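Thiamine-monophosphate kinase (Aquifex aeolicus, PDB 1VQV) catalyses the ATP-dependent phosphorylation of thiamine monophosphate to thiamine diphosphate, the active form of vitamin B1, and works as a homodimer. Local coordinates at residues E175-R184 against S237-Y247. Sequence-based numbering, arbitrary orientation.
Sequences EPFELALIQR and SNELKMYCEKY. With PO4 (phosphate ion), chain E.
With CG of Glu178 set anti to its carbonyl carbon (chi1 -64°) and the chain extended beyond it, and with CG of Lys246 anti to the backbone N (chi1 177°) on a fully stretched chain, the carboxylate and the ammonium meet at one end of the interface, N-terminal helix turn against C-terminal turn. Glu178 OE2 takes a hydrogen bond from Tyr247 OH at 2.5 Å, met nearly along its C-O axis and near the plane of the tyrosine ring, and forms a longer salt bridge to Lys246 NZ at 3.5 Å. The other oxygen, OE1, uses its anti lone pair to accept from Glu175 N at 2.8 Å, tying the carboxylate to the N-cap of its own helix. Were Glu178 an alanine, the hydroxyl of Tyr247 and the charge of Lys246 would probably lose these mates, and one face of Phe177 the CG methylene over its centre. On the opposite face Met242 CB makes a CH-pi contact, 3.8 Å from the ring centroid, while the selenium of this residue, modelled as selenomethionine, stands obliquely in a Met-aromatic contact. Farther along, Leu181 CD1 packs on Tyr243 CB at 3.5 Å, and Arg184, also paired with Asp159, reaches Glu239 beside a bound phosphate ion. Phe177 fits among Glu239, Met242, Tyr243 and Lys246, and Glu239 among Phe177, Ala180, Leu181 and Arg184: knobs-into-holes packing of helix segments 176-184 and 238-246, crossing at -115°.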
ATOM      1  N   GLU B 175       2.895   1.272  36.484  1.00 55.68           N
ATOM      2  CA  GLU B 175       2.111   2.220  37.263  1.00 56.99           C
ATOM      3  C   GLU B 175       1.232   2.872  36.204  1.00 57.29           C
ATOM      4  O   GLU B 175       1.513   2.761  35.014  1.00 56.45           O
ATOM      5  CB  GLU B 175       2.996   3.283  37.939  1.00 56.86           C
ATOM      6  CG  GLU B 175       4.102   2.733  38.868  1.00 58.84           C
ATOM      7  CD  GLU B 175       3.575   1.973  40.105  1.00 61.22           C
ATOM      8  OE1 GLU B 175       2.791   2.559  40.901  1.00 60.29           O
ATOM      9  OE2 GLU B 175       3.960   0.785  40.280  1.00 61.26           O
ATOM     10  N   PRO B 176       0.173   3.518  36.655  1.00 57.79           N
ATOM     11  CA  PRO B 176      -0.740   4.194  35.722  1.00 59.71           C
ATOM     12  C   PRO B 176      -0.034   5.269  34.889  1.00 59.71           C
ATOM     13  O   PRO B 176      -0.169   5.300  33.685  1.00 60.19           O
ATOM     14  CB  PRO B 176      -1.797   4.820  36.652  1.00 63.09           C
ATOM     15  CG  PRO B 176      -1.671   4.054  37.917  1.00 65.42           C
ATOM     16  CD  PRO B 176      -0.207   3.833  38.124  1.00 67.67           C
ATOM     17  N   PHE B 177       0.731   6.114  35.577  1.00 59.11           N
ATOM     18  CA  PHE B 177       1.408   7.164  34.846  1.00 57.82           C
ATOM     19  C   PHE B 177       2.243   6.539  33.750  1.00 57.05           C
ATOM     20  O   PHE B 177       2.423   7.134  32.693  1.00 57.91           O
ATOM     21  CB  PHE B 177       2.240   8.041  35.791  1.00 56.39           C
ATOM     22  CG  PHE B 177       3.659   7.599  35.970  1.00 56.22           C
ATOM     23  CD1 PHE B 177       4.618   7.882  35.002  1.00 54.76           C
ATOM     24  CD2 PHE B 177       4.060   6.981  37.154  1.00 55.49           C
ATOM     25  CE1 PHE B 177       5.959   7.565  35.212  1.00 54.84           C
ATOM     26  CE2 PHE B 177       5.393   6.659  37.375  1.00 53.18           C
ATOM     27  CZ  PHE B 177       6.348   6.955  36.404  1.00 54.16           C
ATOM     28  N   GLU B 178       2.713   5.319  33.983  1.00 56.03           N
ATOM     29  CA  GLU B 178       3.514   4.627  32.992  1.00 54.82           C
ATOM     30  C   GLU B 178       2.620   4.033  31.916  1.00 53.49           C
ATOM     31  O   GLU B 178       3.000   3.982  30.745  1.00 54.02           O
ATOM     32  CB  GLU B 178       4.363   3.554  33.674  1.00 56.38           C
ATOM     33  CG  GLU B 178       5.372   4.167  34.634  1.00 59.34           C
ATOM     34  CD  GLU B 178       6.122   3.151  35.475  1.00 60.22           C
ATOM     35  OE1 GLU B 178       5.471   2.307  36.125  1.00 61.88           O
ATOM     36  OE2 GLU B 178       7.367   3.208  35.500  1.00 61.30           O
ATOM     37  N   LEU B 179       1.422   3.608  32.300  1.00 51.74           N
ATOM     38  CA  LEU B 179       0.489   3.036  31.338  1.00 50.60           C
ATOM     39  C   LEU B 179       0.032   4.068  30.308  1.00 50.18           C
ATOM     40  O   LEU B 179       0.051   3.800  29.111  1.00 50.57           O
ATOM     41  CB  LEU B 179      -0.726   2.432  32.049  1.00 49.12           C
ATOM     42  CG  LEU B 179      -0.509   1.088  32.757  1.00 51.19           C
ATOM     43  CD1 LEU B 179      -1.840   0.589  33.288  1.00 49.05           C
ATOM     44  CD2 LEU B 179       0.096   0.062  31.786  1.00 50.30           C
ATOM     45  N   ALA B 180      -0.368   5.244  30.779  1.00 50.15           N
ATOM     46  CA  ALA B 180      -0.823   6.314  29.900  1.00 50.11           C
ATOM     47  C   ALA B 180       0.238   6.627  28.855  1.00 49.79           C
ATOM     48  O   ALA B 180      -0.082   7.029  27.735  1.00 49.87           O
ATOM     49  CB  ALA B 180      -1.135   7.556  30.711  1.00 49.12           C
ATOM     50  N   LEU B 181       1.500   6.436  29.231  1.00 50.69           N
ATOM     51  CA  LEU B 181       2.629   6.689  28.340  1.00 51.11           C
ATOM     52  C   LEU B 181       2.734   5.621  27.264  1.00 52.51           C
ATOM     53  O   LEU B 181       2.981   5.920  26.090  1.00 51.67           O
ATOM     54  CB  LEU B 181       3.935   6.730  29.139  1.00 49.16           C
ATOM     55  CG  LEU B 181       4.169   8.002  29.952  1.00 49.86           C
ATOM     56  CD1 LEU B 181       5.458   7.896  30.776  1.00 48.79           C
ATOM     57  CD2 LEU B 181       4.240   9.175  28.990  1.00 49.48           C
ATOM     58  N   ILE B 182       2.552   4.375  27.692  1.00 53.74           N
ATOM     59  CA  ILE B 182       2.615   3.219  26.810  1.00 53.51           C
ATOM     60  C   ILE B 182       1.444   3.288  25.840  1.00 53.10           C
ATOM     61  O   ILE B 182       1.589   3.064  24.644  1.00 53.99           O
ATOM     62  CB  ILE B 182       2.515   1.901  27.629  1.00 55.14           C
ATOM     63  CG1 ILE B 182       3.527   1.930  28.782  1.00 55.36           C
ATOM     64  CG2 ILE B 182       2.767   0.688  26.731  1.00 54.43           C
ATOM     65  CD1 ILE B 182       3.530   0.686  29.663  1.00 55.05           C
ATOM     66  N   GLN B 183       0.277   3.607  26.368  1.00 51.29           N
ATOM     67  CA  GLN B 183      -0.909   3.689  25.550  1.00 52.48           C
ATOM     68  C   GLN B 183      -0.746   4.742  24.452  1.00 53.56           C
ATOM     69  O   GLN B 183      -1.194   4.541  23.329  1.00 53.76           O
ATOM     70  CB  GLN B 183      -2.125   3.954  26.457  1.00 54.35           C
ATOM     71  CG  GLN B 183      -2.321   2.807  27.483  1.00 59.61           C
ATOM     72  CD  GLN B 183      -3.605   2.875  28.326  1.00 62.38           C
ATOM     73  OE1 GLN B 183      -3.916   1.934  29.081  1.00 61.82           O
ATOM     74  NE2 GLN B 183      -4.348   3.977  28.204  1.00 62.08           N
ATOM     75  N   ARG B 184      -0.077   5.849  24.765  1.00 54.37           N
ATOM     76  CA  ARG B 184       0.149   6.919  23.791  1.00 54.25           C
ATOM     77  C   ARG B 184       1.026   6.451  22.639  1.00 53.37           C
ATOM     78  O   ARG B 184       0.976   6.992  21.526  1.00 52.73           O
ATOM     79  CB  ARG B 184       0.803   8.126  24.478  1.00 55.25           C
ATOM     80  CG  ARG B 184      -0.211   9.135  25.010  1.00 56.61           C
ATOM     81  CD  ARG B 184       0.267   9.926  26.216  1.00 58.29           C
ATOM     82  NE  ARG B 184      -0.896  10.363  26.991  1.00 61.66           N
ATOM     83  CZ  ARG B 184      -0.862  10.796  28.248  1.00 61.45           C
ATOM     84  NH1 ARG B 184       0.284  10.874  28.910  1.00 60.62           N
ATOM     85  NH2 ARG B 184      -1.993  11.112  28.857  1.00 62.50           N
ATOM     86  N   SER B 237       3.815  16.654  29.376  1.00 53.41           N
ATOM     87  CA  SER B 237       2.791  15.929  30.107  1.00 52.41           C
ATOM     88  C   SER B 237       3.266  15.525  31.494  1.00 53.09           C
ATOM     89  O   SER B 237       4.468  15.407  31.748  1.00 52.30           O
ATOM     90  CB  SER B 237       2.371  14.688  29.315  1.00 52.02           C
ATOM     91  OG  SER B 237       2.655  13.493  30.021  1.00 50.96           O
ATOM     92  N   ASN B 238       2.298  15.313  32.382  1.00 55.25           N
ATOM     93  CA  ASN B 238       2.555  14.913  33.759  1.00 57.00           C
ATOM     94  C   ASN B 238       3.258  13.560  33.919  1.00 56.84           C
ATOM     95  O   ASN B 238       4.141  13.424  34.767  1.00 58.10           O
ATOM     96  CB  ASN B 238       1.243  14.934  34.550  1.00 60.87           C
ATOM     97  CG  ASN B 238       0.829  16.352  34.958  1.00 66.19           C
ATOM     98  OD1 ASN B 238       0.435  17.188  34.119  1.00 68.37           O
ATOM     99  ND2 ASN B 238       0.928  16.635  36.255  1.00 67.81           N
ATOM    100  N   GLU B 239       2.879  12.564  33.121  1.00 55.98           N
ATOM    101  CA  GLU B 239       3.528  11.264  33.221  1.00 55.75           C
ATOM    102  C   GLU B 239       4.939  11.271  32.620  1.00 54.79           C
ATOM    103  O   GLU B 239       5.804  10.508  33.053  1.00 54.12           O
ATOM    104  CB  GLU B 239       2.654  10.172  32.593  1.00 56.72           C
ATOM    105  CG  GLU B 239       1.674  10.631  31.527  1.00 58.91           C
ATOM    106  CD  GLU B 239       0.529  11.457  32.081  1.00 59.89           C
ATOM    107  OE1 GLU B 239      -0.222  10.969  32.956  1.00 60.44           O
ATOM    108  OE2 GLU B 239       0.375  12.603  31.620  1.00 61.22           O
ATOM    109  N   LEU B 240       5.178  12.145  31.641  1.00 55.40           N
ATOM    110  CA  LEU B 240       6.509  12.237  31.057  1.00 55.44           C
ATOM    111  C   LEU B 240       7.405  12.858  32.124  1.00 56.19           C
ATOM    112  O   LEU B 240       8.578  12.495  32.272  1.00 56.22           O
ATOM    113  CB  LEU B 240       6.533  13.103  29.797  1.00 54.30           C
ATOM    114  CG  LEU B 240       7.955  13.256  29.226  1.00 52.64           C
ATOM    115  CD1 LEU B 240       8.530  11.894  28.947  1.00 52.58           C
ATOM    116  CD2 LEU B 240       7.940  14.078  27.957  1.00 54.06           C
ATOM    117  N   LYS B 241       6.846  13.794  32.880  1.00 56.26           N
ATOM    118  CA  LYS B 241       7.615  14.426  33.946  1.00 57.27           C
ATOM    119  C   LYS B 241       7.992  13.366  34.976  1.00 58.04           C
ATOM    120  O   LYS B 241       9.166  13.212  35.334  1.00 57.54           O
ATOM    121  CB  LYS B 241       6.799  15.531  34.609  1.00 55.01           C
ATOM    122  CG  LYS B 241       6.735  16.765  33.772  1.00 54.33           C
ATOM    123  CD  LYS B 241       5.825  17.776  34.398  1.00 56.48           C
ATOM    124  CE  LYS B 241       5.838  19.072  33.612  1.00 56.00           C
ATOM    125  NZ  LYS B 241       4.933  20.010  34.301  1.00 57.90           N
HETATM  126  N   MSE B 242       6.978  12.638  35.432  1.00 59.11           N
HETATM  127  CA  MSE B 242       7.136  11.573  36.414  1.00 60.48           C
HETATM  128  C   MSE B 242       8.087  10.498  35.888  1.00 60.35           C
HETATM  129  O   MSE B 242       9.031  10.096  36.574  1.00 60.19           O
HETATM  130  CB  MSE B 242       5.766  10.980  36.733  1.00 61.30           C
HETATM  131  CG  MSE B 242       4.750  12.038  37.157  1.00 66.27           C
HETATM  132 SE   MSE B 242       2.996  11.326  37.647  1.00 77.27          SE
HETATM  133  CE  MSE B 242       1.958  11.737  36.034  1.00 73.15           C
ATOM    134  N   TYR B 243       7.844  10.041  34.663  1.00 59.45           N
ATOM    135  CA  TYR B 243       8.696   9.039  34.048  1.00 57.77           C
ATOM    136  C   TYR B 243      10.146   9.500  34.137  1.00 59.05           C
ATOM    137  O   TYR B 243      11.044   8.732  34.486  1.00 58.42           O
ATOM    138  CB  TYR B 243       8.340   8.870  32.578  1.00 56.15           C
ATOM    139  CG  TYR B 243       9.329   8.002  31.856  1.00 54.84           C
ATOM    140  CD1 TYR B 243       9.224   6.607  31.901  1.00 53.60           C
ATOM    141  CD2 TYR B 243      10.416   8.566  31.185  1.00 54.05           C
ATOM    142  CE1 TYR B 243      10.176   5.798  31.300  1.00 52.87           C
ATOM    143  CE2 TYR B 243      11.378   7.760  30.581  1.00 52.90           C
ATOM    144  CZ  TYR B 243      11.246   6.379  30.644  1.00 52.50           C
ATOM    145  OH  TYR B 243      12.182   5.577  30.051  1.00 53.74           O
ATOM    146  N   CYS B 244      10.368  10.762  33.786  1.00 60.90           N
ATOM    147  CA  CYS B 244      11.702  11.353  33.818  1.00 60.98           C
ATOM    148  C   CYS B 244      12.309  11.332  35.213  1.00 60.76           C
ATOM    149  O   CYS B 244      13.402  10.807  35.411  1.00 60.73           O
ATOM    150  CB  CYS B 244      11.647  12.787  33.299  1.00 60.40           C
ATOM    151  SG  CYS B 244      11.607  12.869  31.513  1.00 61.85           S
ATOM    152  N   GLU B 245      11.602  11.908  36.176  1.00 61.01           N
ATOM    153  CA  GLU B 245      12.093  11.935  37.539  1.00 62.62           C
ATOM    154  C   GLU B 245      12.417  10.507  37.967  1.00 61.90           C
ATOM    155  O   GLU B 245      13.527  10.223  38.417  1.00 62.91           O
ATOM    156  CB  GLU B 245      11.040  12.553  38.478  1.00 66.01           C
ATOM    157  CG  GLU B 245      11.490  12.738  39.943  1.00 70.17           C
ATOM    158  CD  GLU B 245      12.882  13.389  40.070  1.00 74.18           C
ATOM    159  OE1 GLU B 245      13.887  12.741  39.667  1.00 74.88           O
ATOM    160  OE2 GLU B 245      12.985  14.544  40.568  1.00 74.99           O
ATOM    161  N   LYS B 246      11.464   9.598  37.791  1.00 60.85           N
ATOM    162  CA  LYS B 246      11.673   8.220  38.196  1.00 59.79           C
ATOM    163  C   LYS B 246      12.843   7.524  37.551  1.00 59.69           C
ATOM    164  O   LYS B 246      13.529   6.759  38.217  1.00 62.23           O
ATOM    165  CB  LYS B 246      10.424   7.384  37.963  1.00 59.10           C
ATOM    166  CG  LYS B 246      10.621   5.909  38.307  1.00 58.94           C
ATOM    167  CD  LYS B 246       9.285   5.219  38.373  1.00 58.07           C
ATOM    168  CE  LYS B 246       9.378   3.753  38.678  1.00 56.46           C
ATOM    169  NZ  LYS B 246       7.987   3.307  38.976  1.00 55.84           N
ATOM    170  N   TYR B 247      13.065   7.748  36.261  1.00 59.62           N
ATOM    171  CA  TYR B 247      14.195   7.106  35.577  1.00 59.73           C
ATOM    172  C   TYR B 247      15.270   8.141  35.340  1.00 61.41           C
ATOM    173  O   TYR B 247      16.146   7.964  34.493  1.00 61.35           O
ATOM    174  CB  TYR B 247      13.768   6.475  34.242  1.00 57.51           C
ATOM    175  CG  TYR B 247      12.703   5.429  34.434  1.00 55.11           C
ATOM    176  CD1 TYR B 247      11.381   5.808  34.672  1.00 53.80           C
ATOM    177  CD2 TYR B 247      13.029   4.075  34.508  1.00 53.09           C
ATOM    178  CE1 TYR B 247      10.413   4.879  34.992  1.00 52.93           C
ATOM    179  CE2 TYR B 247      12.063   3.122  34.831  1.00 53.22           C
ATOM    180  CZ  TYR B 247      10.755   3.532  35.079  1.00 54.24           C
ATOM    181  OH  TYR B 247       9.800   2.613  35.452  1.00 52.67           O
TER
HETATM  182  P   PO4 E1003      -1.639  15.388  30.959  1.00108.58           P
HETATM  183  O1  PO4 E1003      -0.969  16.314  31.896  1.00103.20           O
HETATM  184  O2  PO4 E1003      -2.164  16.148  29.805  1.00103.15           O
HETATM  185  O3  PO4 E1003      -0.674  14.386  30.481  1.00103.70           O
HETATM  186  O4  PO4 E1003      -2.753  14.702  31.655  1.00103.04           O
HETATM  187  O   HOH W   1       7.329   0.295  40.244  1.00 43.69           O